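Local coordinates for glutamate--cysteine ligase GshA (Methylobacillus flagellatus KT, PDB 3K1T), which probably acts as a glutamate–cysteine ligase, joining glutamate to cysteine through a gamma-peptide bond, at residues P344-Y358 / F402-L414. Sequence-based numbering, arbitrary orientation. Where two conformers were deposited one is given.
Sequences PVIYMMDHFVVGGFY and FYAYGVVARLALL. With SO4 (sulfate ion), chain B.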
ATOM      1  N   PRO A 344      -9.887   4.906  20.413  1.00 11.47           N
ATOM      2  CA  PRO A 344      -9.383   4.285  19.181  1.00 12.21           C
ATOM      3  C   PRO A 344      -8.009   3.627  19.300  1.00 11.65           C
ATOM      4  O   PRO A 344      -7.152   4.040  20.106  1.00 12.41           O
ATOM      5  CB  PRO A 344      -9.279   5.478  18.201  1.00 12.09           C
ATOM      6  CG  PRO A 344      -8.961   6.622  19.132  1.00 13.00           C
ATOM      7  CD  PRO A 344      -9.845   6.377  20.333  1.00 11.90           C
ATOM      8  N   VAL A 345      -7.834   2.617  18.448  1.00 12.02           N
ATOM      9  CA  VAL A 345      -6.587   1.869  18.269  0.50 10.82           C
ATOM     10  C   VAL A 345      -6.217   1.938  16.777  1.00 11.18           C
ATOM     11  O   VAL A 345      -7.028   1.524  15.945  1.00 12.21           O
ATOM     12  CB  VAL A 345      -6.787   0.377  18.625  0.50 10.84           C
ATOM     13  CG1 VAL A 345      -5.435  -0.374  18.592  0.50 10.87           C
ATOM     14  CG2 VAL A 345      -7.491   0.213  19.969  0.50  7.99           C
ATOM     15  N   ILE A 346      -5.035   2.443  16.453  1.00 10.67           N
ATOM     16  CA  ILE A 346      -4.591   2.640  15.095  1.00 11.61           C
ATOM     17  C   ILE A 346      -3.546   1.562  14.751  1.00 10.99           C
ATOM     18  O   ILE A 346      -2.556   1.405  15.480  1.00 12.01           O
ATOM     19  CB  ILE A 346      -3.937   4.049  14.909  1.00 11.67           C
ATOM     20  CG1 ILE A 346      -4.829   5.191  15.450  1.00 15.33           C
ATOM     21  CG2 ILE A 346      -3.509   4.251  13.410  1.00 11.93           C
ATOM     22  CD1 ILE A 346      -6.169   5.186  15.006  1.00 15.94           C
ATOM     23  N   TYR A 347      -3.776   0.835  13.660  1.00 10.87           N
ATOM     24  CA  TYR A 347      -2.880  -0.235  13.169  1.00 11.44           C
ATOM     25  C   TYR A 347      -1.976   0.254  12.024  1.00 11.86           C
ATOM     26  O   TYR A 347      -2.440   0.937  11.077  1.00 11.33           O
ATOM     27  CB  TYR A 347      -3.716  -1.441  12.693  1.00 11.66           C
ATOM     28  CG  TYR A 347      -4.000  -2.427  13.784  1.00 11.46           C
ATOM     29  CD1 TYR A 347      -4.574  -2.013  15.002  1.00 12.29           C
ATOM     30  CD2 TYR A 347      -3.663  -3.765  13.642  1.00 11.99           C
ATOM     31  CE1 TYR A 347      -4.793  -2.913  16.026  1.00 11.54           C
ATOM     32  CE2 TYR A 347      -3.903  -4.685  14.655  1.00 12.15           C
ATOM     33  CZ  TYR A 347      -4.446  -4.248  15.854  1.00 12.86           C
ATOM     34  OH  TYR A 347      -4.624  -5.141  16.878  1.00 13.31           O
HETATM   35  N   MSE A 348      -0.707  -0.128  12.102  1.00 10.22           N
HETATM   36  CA  MSE A 348       0.300   0.159  11.115  1.00 11.30           C
HETATM   37  C   MSE A 348       1.061  -1.091  10.739  1.00 11.52           C
HETATM   38  O   MSE A 348       1.263  -1.967  11.582  1.00 11.18           O
HETATM   39  CB  MSE A 348       1.260   1.233  11.618  1.00 10.76           C
HETATM   40  CG  MSE A 348       0.560   2.629  11.646  1.00 13.64           C
HETATM   41 SE   MSE A 348       1.259   3.803  13.034  0.75 17.36          SE
HETATM   42  CE  MSE A 348       0.703   2.745  14.562  1.00 13.81           C
HETATM   43  N   MSE A 349       1.437  -1.177   9.469  1.00 11.48           N
HETATM   44  CA  MSE A 349       2.424  -2.145   8.986  1.00 12.69           C
HETATM   45  C   MSE A 349       3.482  -1.379   8.211  1.00 12.46           C
HETATM   46  O   MSE A 349       3.159  -0.443   7.450  1.00 12.49           O
HETATM   47  CB  MSE A 349       1.740  -3.241   8.154  1.00 13.32           C
HETATM   48  CG  MSE A 349       0.674  -3.943   8.963  1.00 16.56           C
HETATM   49 SE   MSE A 349       0.004  -5.569   8.051  0.75 21.94          SE
HETATM   50  CE  MSE A 349       1.449  -6.698   8.660  1.00 20.44           C
ATOM     51  N   ASP A 350       4.746  -1.688   8.462  1.00 12.60           N
ATOM     52  CA  ASP A 350       5.843  -0.783   8.072  1.00 13.42           C
ATOM     53  C   ASP A 350       5.438   0.605   8.610  1.00 13.09           C
ATOM     54  O   ASP A 350       4.879   0.690   9.724  1.00 13.80           O
ATOM     55  CB  ASP A 350       6.130  -0.806   6.553  1.00 13.94           C
ATOM     56  CG  ASP A 350       7.386  -0.006   6.182  1.00 19.16           C
ATOM     57  OD1 ASP A 350       8.418  -0.262   6.770  1.00 27.34           O
ATOM     58  OD2 ASP A 350       7.338   0.892   5.346  1.00 21.63           O
ATOM     59  N   HIS A 351       5.641   1.693   7.862  1.00 13.90           N
ATOM     60  CA  HIS A 351       5.255   3.014   8.414  1.00 13.94           C
ATOM     61  C   HIS A 351       3.904   3.509   7.869  1.00 13.26           C
ATOM     62  O   HIS A 351       3.653   4.716   7.846  1.00 14.55           O
ATOM     63  CB  HIS A 351       6.361   4.048   8.192  1.00 14.15           C
ATOM     64  CG  HIS A 351       6.801   4.206   6.756  1.00 17.39           C
ATOM     65  ND1 HIS A 351       8.047   3.795   6.309  1.00 20.00           N
ATOM     66  CD2 HIS A 351       6.167   4.737   5.679  1.00 19.32           C
ATOM     67  CE1 HIS A 351       8.157   4.086   5.020  1.00 23.07           C
ATOM     68  NE2 HIS A 351       7.038   4.664   4.615  1.00 21.60           N
ATOM     69  N   PHE A 352       3.038   2.597   7.434  1.00 12.21           N
ATOM     70  CA  PHE A 352       1.750   2.950   6.828  1.00 11.79           C
ATOM     71  C   PHE A 352       0.600   2.624   7.763  1.00 11.86           C
ATOM     72  O   PHE A 352       0.542   1.527   8.352  1.00 10.62           O
ATOM     73  CB  PHE A 352       1.566   2.215   5.500  1.00 12.79           C
ATOM     74  CG  PHE A 352       2.552   2.640   4.465  1.00 13.13           C
ATOM     75  CD1 PHE A 352       2.522   3.955   3.974  1.00 13.65           C
ATOM     76  CD2 PHE A 352       3.517   1.805   4.035  1.00 18.08           C
ATOM     77  CE1 PHE A 352       3.446   4.371   3.018  1.00 17.04           C
ATOM     78  CE2 PHE A 352       4.477   2.236   3.098  1.00 18.73           C
ATOM     79  CZ  PHE A 352       4.438   3.524   2.615  1.00 17.17           C
ATOM     80  N   VAL A 353      -0.329   3.566   7.885  1.00 11.51           N
ATOM     81  CA  VAL A 353      -1.558   3.309   8.631  1.00 11.43           C
ATOM     82  C   VAL A 353      -2.507   2.452   7.795  1.00 12.63           C
ATOM     83  O   VAL A 353      -2.866   2.828   6.670  1.00 14.11           O
ATOM     84  CB  VAL A 353      -2.245   4.616   9.044  1.00 11.84           C
ATOM     85  CG1 VAL A 353      -3.559   4.317   9.772  1.00 11.48           C
ATOM     86  CG2 VAL A 353      -1.267   5.533   9.868  1.00 12.78           C
ATOM     87  N   VAL A 354      -2.920   1.301   8.325  1.00 12.13           N
ATOM     88  CA  VAL A 354      -3.773   0.376   7.577  1.00 12.45           C
ATOM     89  C   VAL A 354      -5.233   0.340   8.025  1.00 12.82           C
ATOM     90  O   VAL A 354      -6.105  -0.160   7.292  1.00 13.28           O
ATOM     91  CB  VAL A 354      -3.182  -1.054   7.527  1.00 12.09           C
ATOM     92  CG1 VAL A 354      -1.815  -0.990   6.834  1.00 14.28           C
ATOM     93  CG2 VAL A 354      -3.122  -1.726   8.944  1.00 11.64           C
ATOM     94  N   GLY A 355      -5.515   0.932   9.180  1.00 12.71           N
ATOM     95  CA  GLY A 355      -6.870   0.920   9.729  1.00 12.68           C
ATOM     96  C   GLY A 355      -6.824   0.895  11.240  1.00 12.05           C
ATOM     97  O   GLY A 355      -5.897   1.415  11.848  1.00 10.24           O
ATOM     98  N   GLY A 356      -7.827   0.263  11.838  1.00 12.30           N
ATOM     99  CA  GLY A 356      -7.930   0.138  13.281  1.00 13.29           C
ATOM    100  C   GLY A 356      -9.346  -0.083  13.748  1.00 12.95           C
ATOM    101  O   GLY A 356     -10.224  -0.461  12.945  1.00 13.34           O
ATOM    102  N   PHE A 357      -9.571   0.127  15.043  1.00 11.58           N
ATOM    103  CA  PHE A 357     -10.859  -0.097  15.626  1.00 11.41           C
ATOM    104  C   PHE A 357     -10.999   0.685  16.911  1.00 11.33           C
ATOM    105  O   PHE A 357     -10.014   1.087  17.488  1.00 10.49           O
ATOM    106  CB  PHE A 357     -11.116  -1.610  15.850  1.00 11.72           C
ATOM    107  CG  PHE A 357     -10.136  -2.274  16.770  1.00 11.50           C
ATOM    108  CD1 PHE A 357      -8.969  -2.853  16.263  1.00 16.16           C
ATOM    109  CD2 PHE A 357     -10.388  -2.362  18.120  1.00 13.55           C
ATOM    110  CE1 PHE A 357      -8.077  -3.491  17.092  1.00 14.32           C
ATOM    111  CE2 PHE A 357      -9.492  -2.994  18.998  1.00 16.18           C
ATOM    112  CZ  PHE A 357      -8.314  -3.553  18.479  1.00 16.15           C
ATOM    113  N   TYR A 358     -12.241   0.929  17.334  1.00 12.22           N
ATOM    114  CA  TYR A 358     -12.497   1.447  18.675  1.00 11.85           C
ATOM    115  C   TYR A 358     -12.653   0.334  19.714  1.00 12.18           C
ATOM    116  O   TYR A 358     -13.285  -0.685  19.441  1.00 13.10           O
ATOM    117  CB  TYR A 358     -13.788   2.245  18.685  1.00 12.83           C
ATOM    118  CG  TYR A 358     -13.698   3.643  18.101  1.00 12.16           C
ATOM    119  CD1 TYR A 358     -13.228   4.683  18.868  1.00 12.66           C
ATOM    120  CD2 TYR A 358     -14.130   3.918  16.795  1.00 13.18           C
ATOM    121  CE1 TYR A 358     -13.205   5.985  18.378  1.00 12.10           C
ATOM    122  CE2 TYR A 358     -14.108   5.249  16.294  1.00 13.42           C
ATOM    123  CZ  TYR A 358     -13.645   6.258  17.100  1.00 12.57           C
ATOM    124  OH  TYR A 358     -13.622   7.576  16.637  1.00 14.05           O
ATOM    125  N   PHE A 402      -9.569  11.545  11.440  1.00 11.50           N
ATOM    126  CA  PHE A 402      -8.812  10.290  11.273  1.00 12.16           C
ATOM    127  C   PHE A 402      -7.412  10.507  10.730  1.00 11.76           C
ATOM    128  O   PHE A 402      -6.487   9.772  11.097  1.00 11.05           O
ATOM    129  CB  PHE A 402      -9.665   9.202  10.544  1.00 12.20           C
ATOM    130  CG  PHE A 402     -10.590   8.518  11.487  1.00 13.15           C
ATOM    131  CD1 PHE A 402     -11.796   9.117  11.862  1.00 14.96           C
ATOM    132  CD2 PHE A 402     -10.209   7.362  12.129  1.00 15.42           C
ATOM    133  CE1 PHE A 402     -12.620   8.541  12.790  1.00 14.47           C
ATOM    134  CE2 PHE A 402     -11.044   6.767  13.064  1.00 15.51           C
ATOM    135  CZ  PHE A 402     -12.239   7.369  13.405  1.00 14.60           C
ATOM    136  N   TYR A 403      -7.224  11.550   9.912  1.00 11.94           N
ATOM    137  CA  TYR A 403      -5.886  11.954   9.512  1.00 11.61           C
ATOM    138  C   TYR A 403      -5.059  12.324  10.757  1.00 11.62           C
ATOM    139  O   TYR A 403      -3.887  11.872  10.894  1.00 11.37           O
ATOM    140  CB  TYR A 403      -5.870  13.097   8.470  1.00 11.80           C
ATOM    141  CG  TYR A 403      -4.474  13.521   8.089  1.00 10.60           C
ATOM    142  CD1 TYR A 403      -3.634  12.668   7.376  1.00 12.75           C
ATOM    143  CD2 TYR A 403      -3.975  14.780   8.433  1.00 14.00           C
ATOM    144  CE1 TYR A 403      -2.351  13.032   7.024  1.00 12.85           C
ATOM    145  CE2 TYR A 403      -2.648  15.156   8.090  1.00 13.19           C
ATOM    146  CZ  TYR A 403      -1.843  14.267   7.393  1.00 12.67           C
ATOM    147  OH  TYR A 403      -0.536  14.620   7.043  1.00 13.97           O
ATOM    148  N   ALA A 404      -5.652  13.124  11.654  1.00 11.02           N
ATOM    149  CA  ALA A 404      -4.983  13.487  12.898  1.00 10.43           C
ATOM    150  C   ALA A 404      -4.664  12.244  13.751  1.00 10.52           C
ATOM    151  O   ALA A 404      -3.566  12.139  14.285  1.00 10.12           O
ATOM    152  CB  ALA A 404      -5.805  14.528  13.724  1.00  9.60           C
ATOM    153  N   TYR A 405      -5.591  11.296  13.842  1.00  9.60           N
ATOM    154  CA  TYR A 405      -5.304  10.047  14.563  1.00  9.89           C
ATOM    155  C   TYR A 405      -4.074   9.339  13.950  1.00 11.18           C
ATOM    156  O   TYR A 405      -3.190   8.835  14.679  1.00 11.07           O
ATOM    157  CB  TYR A 405      -6.506   9.092  14.540  1.00  9.58           C
ATOM    158  CG  TYR A 405      -7.683   9.476  15.421  1.00 10.17           C
ATOM    159  CD1 TYR A 405      -7.685  10.642  16.156  1.00 10.48           C
ATOM    160  CD2 TYR A 405      -8.810   8.657  15.509  1.00 13.06           C
ATOM    161  CE1 TYR A 405      -8.789  10.981  16.979  1.00 12.15           C
ATOM    162  CE2 TYR A 405      -9.907   8.993  16.323  1.00 13.38           C
ATOM    163  CZ  TYR A 405      -9.880  10.154  17.059  1.00 12.40           C
ATOM    164  OH  TYR A 405     -10.949  10.518  17.869  1.00 12.90           O
ATOM    165  N   GLY A 406      -4.035   9.271  12.625  1.00 11.09           N
ATOM    166  CA  GLY A 406      -2.918   8.595  11.950  1.00 11.63           C
ATOM    167  C   GLY A 406      -1.588   9.318  12.094  1.00 11.27           C
ATOM    168  O   GLY A 406      -0.527   8.681  12.128  1.00 11.71           O
ATOM    169  N   VAL A 407      -1.623  10.646  12.196  1.00 10.91           N
ATOM    170  CA  VAL A 407      -0.404  11.419  12.458  1.00 10.82           C
ATOM    171  C   VAL A 407       0.166  11.121  13.883  1.00 11.32           C
ATOM    172  O   VAL A 407       1.352  10.783  14.054  1.00 10.42           O
ATOM    173  CB  VAL A 407      -0.640  12.927  12.265  1.00 11.70           C
ATOM    174  CG1 VAL A 407       0.536  13.742  12.856  1.00 10.55           C
ATOM    175  CG2 VAL A 407      -0.874  13.274  10.779  1.00 11.04           C
ATOM    176  N   VAL A 408      -0.690  11.185  14.900  1.00 11.12           N
ATOM    177  CA  VAL A 408      -0.234  10.969  16.264  1.00 10.64           C
ATOM    178  C   VAL A 408       0.203   9.507  16.434  1.00 11.34           C
ATOM    179  O   VAL A 408       1.212   9.223  17.083  1.00  9.99           O
ATOM    180  CB  VAL A 408      -1.303  11.367  17.292  1.00 10.74           C
ATOM    181  CG1 VAL A 408      -0.802  11.111  18.742  1.00  9.11           C
ATOM    182  CG2 VAL A 408      -1.702  12.891  17.067  1.00  9.61           C
ATOM    183  N   ALA A 409      -0.500   8.587  15.788  1.00 11.53           N
ATOM    184  CA  ALA A 409      -0.073   7.166  15.822  1.00 11.78           C
ATOM    185  C   ALA A 409       1.284   6.932  15.198  1.00 10.86           C
ATOM    186  O   ALA A 409       2.104   6.183  15.749  1.00 10.97           O
ATOM    187  CB  ALA A 409      -1.116   6.255  15.161  1.00 11.27           C
ATOM    188  N   ARG A 410       1.565   7.613  14.094  1.00 10.98           N
ATOM    189  CA  ARG A 410       2.879   7.549  13.470  1.00 11.04           C
ATOM    190  C   ARG A 410       4.003   8.237  14.297  1.00 11.29           C
ATOM    191  O   ARG A 410       5.144   7.801  14.255  1.00 10.97           O
ATOM    192  CB  ARG A 410       2.830   8.057  12.032  1.00 10.56           C
ATOM    193  CG  ARG A 410       2.135   7.044  11.061  1.00 11.57           C
ATOM    194  CD  ARG A 410       2.131   7.592   9.657  1.00 12.58           C
ATOM    195  NE  ARG A 410       1.217   8.732   9.531  1.00 12.44           N
ATOM    196  CZ  ARG A 410       1.332   9.699   8.601  1.00 12.48           C
ATOM    197  NH1 ARG A 410       2.269   9.664   7.647  1.00 12.86           N
ATOM    198  NH2 ARG A 410       0.453  10.667   8.553  1.00 14.33           N
ATOM    199  N   LEU A 411       3.694   9.292  15.032  1.00 10.87           N
ATOM    200  CA  LEU A 411       4.671   9.872  15.984  1.00 10.55           C
ATOM    201  C   LEU A 411       5.025   8.861  17.060  1.00 11.55           C
ATOM    202  O   LEU A 411       6.202   8.698  17.402  1.00 11.22           O
ATOM    203  CB  LEU A 411       4.140  11.163  16.623  1.00 10.89           C
ATOM    204  CG  LEU A 411       3.857  12.347  15.691  1.00 11.24           C
ATOM    205  CD1 LEU A 411       3.173  13.500  16.528  1.00 12.13           C
ATOM    206  CD2 LEU A 411       5.157  12.834  15.062  1.00 11.32           C
ATOM    207  N   ALA A 412       4.013   8.185  17.597  1.00 12.09           N
ATOM    208  CA  ALA A 412       4.247   7.134  18.615  1.00 12.24           C
ATOM    209  C   ALA A 412       5.039   5.948  18.012  1.00 11.14           C
ATOM    210  O   ALA A 412       5.911   5.377  18.658  1.00 10.91           O
ATOM    211  CB  ALA A 412       2.914   6.660  19.216  1.00 10.41           C
ATOM    212  N   LEU A 413       4.733   5.568  16.775  1.00 11.66           N
ATOM    213  CA  LEU A 413       5.520   4.548  16.065  1.00 12.69           C
ATOM    214  C   LEU A 413       6.983   4.915  15.917  1.00 12.58           C
ATOM    215  O   LEU A 413       7.886   4.094  16.178  1.00 11.11           O
ATOM    216  CB  LEU A 413       4.919   4.270  14.674  1.00 12.65           C
ATOM    217  CG  LEU A 413       5.524   3.101  13.909  1.00 16.55           C
ATOM    218  CD1 LEU A 413       5.003   1.817  14.531  1.00 15.74           C
ATOM    219  CD2 LEU A 413       5.168   3.160  12.386  1.00 14.66           C
ATOM    220  N   LEU A 414       7.246   6.156  15.518  1.00 12.90           N
ATOM    221  CA  LEU A 414       8.610   6.638  15.367  1.00 13.74           C
ATOM    222  C   LEU A 414       9.362   6.591  16.714  1.00 14.36           C
ATOM    223  O   LEU A 414      10.520   6.109  16.799  1.00 12.67           O
ATOM    224  CB  LEU A 414       8.584   8.086  14.819  1.00 14.16           C
ATOM    225  CG  LEU A 414       9.924   8.791  14.655  1.00 15.84           C
ATOM    226  CD1 LEU A 414      10.867   7.952  13.743  1.00 13.91           C
ATOM    227  CD2 LEU A 414       9.717  10.203  14.075  1.00 13.26           C
TER
HETATM  228  S   SO4 B 432      -3.804  -4.536  20.424  1.00 21.90           S
HETATM  229  O1  SO4 B 432      -5.229  -4.369  20.596  1.00 27.96           O
HETATM  230  O2  SO4 B 432      -3.673  -4.090  19.072  1.00 25.53           O
HETATM  231  O3  SO4 B 432      -3.042  -3.684  21.308  1.00 23.72           O
HETATM  232  O4  SO4 B 432      -3.414  -5.956  20.580  1.00 22.65           O
HETATM  233  O   HOH W   1       3.059   6.733   6.458  0.50 12.05           O
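Ile346 and Ala409 meet where the hairpin 344-358 comes down on helix 402-414: Ile346 CG2 lies 3.6 Å from Ala409 CB, and the small alanine lets the strand come close. Beside them Met348 SE lies 3.7 Å from Ala409 O, and the bend at chi3 (-64°) swings the methyl CE to Ala409 CB; Leu413 CD2 closes the turn end, 3.6 Å from Asp350 O. Toward the start of the helix, Pro344 CG rests 3.8 Å from Tyr405 CE2, the two side chains crossing at about a right angle, while Tyr358 OH, which is hydrogen-bonded to Glu335, sits at the edge of the Tyr405 ring.

The other flank is looser and partly open to solvent at Val353. Val353 CG2 lies 3.9 Å from Arg410 CG, and a water lies between His351 O and Arg410 NH1, its contact to NH1 a long one. Arg410 NE turns back to Gly406 O (3.1 Å, 156°), opposite the helical N-H that shares this oxygen, and NH1 forms a salt bridge with Glu30.

Strands 340-349 and 352-361, joined by a type II' turn, thus present one face to helix 398-421: a beta-hairpin of an antiparallel sheet with a helix packed across one face, an alpha+beta arrangement.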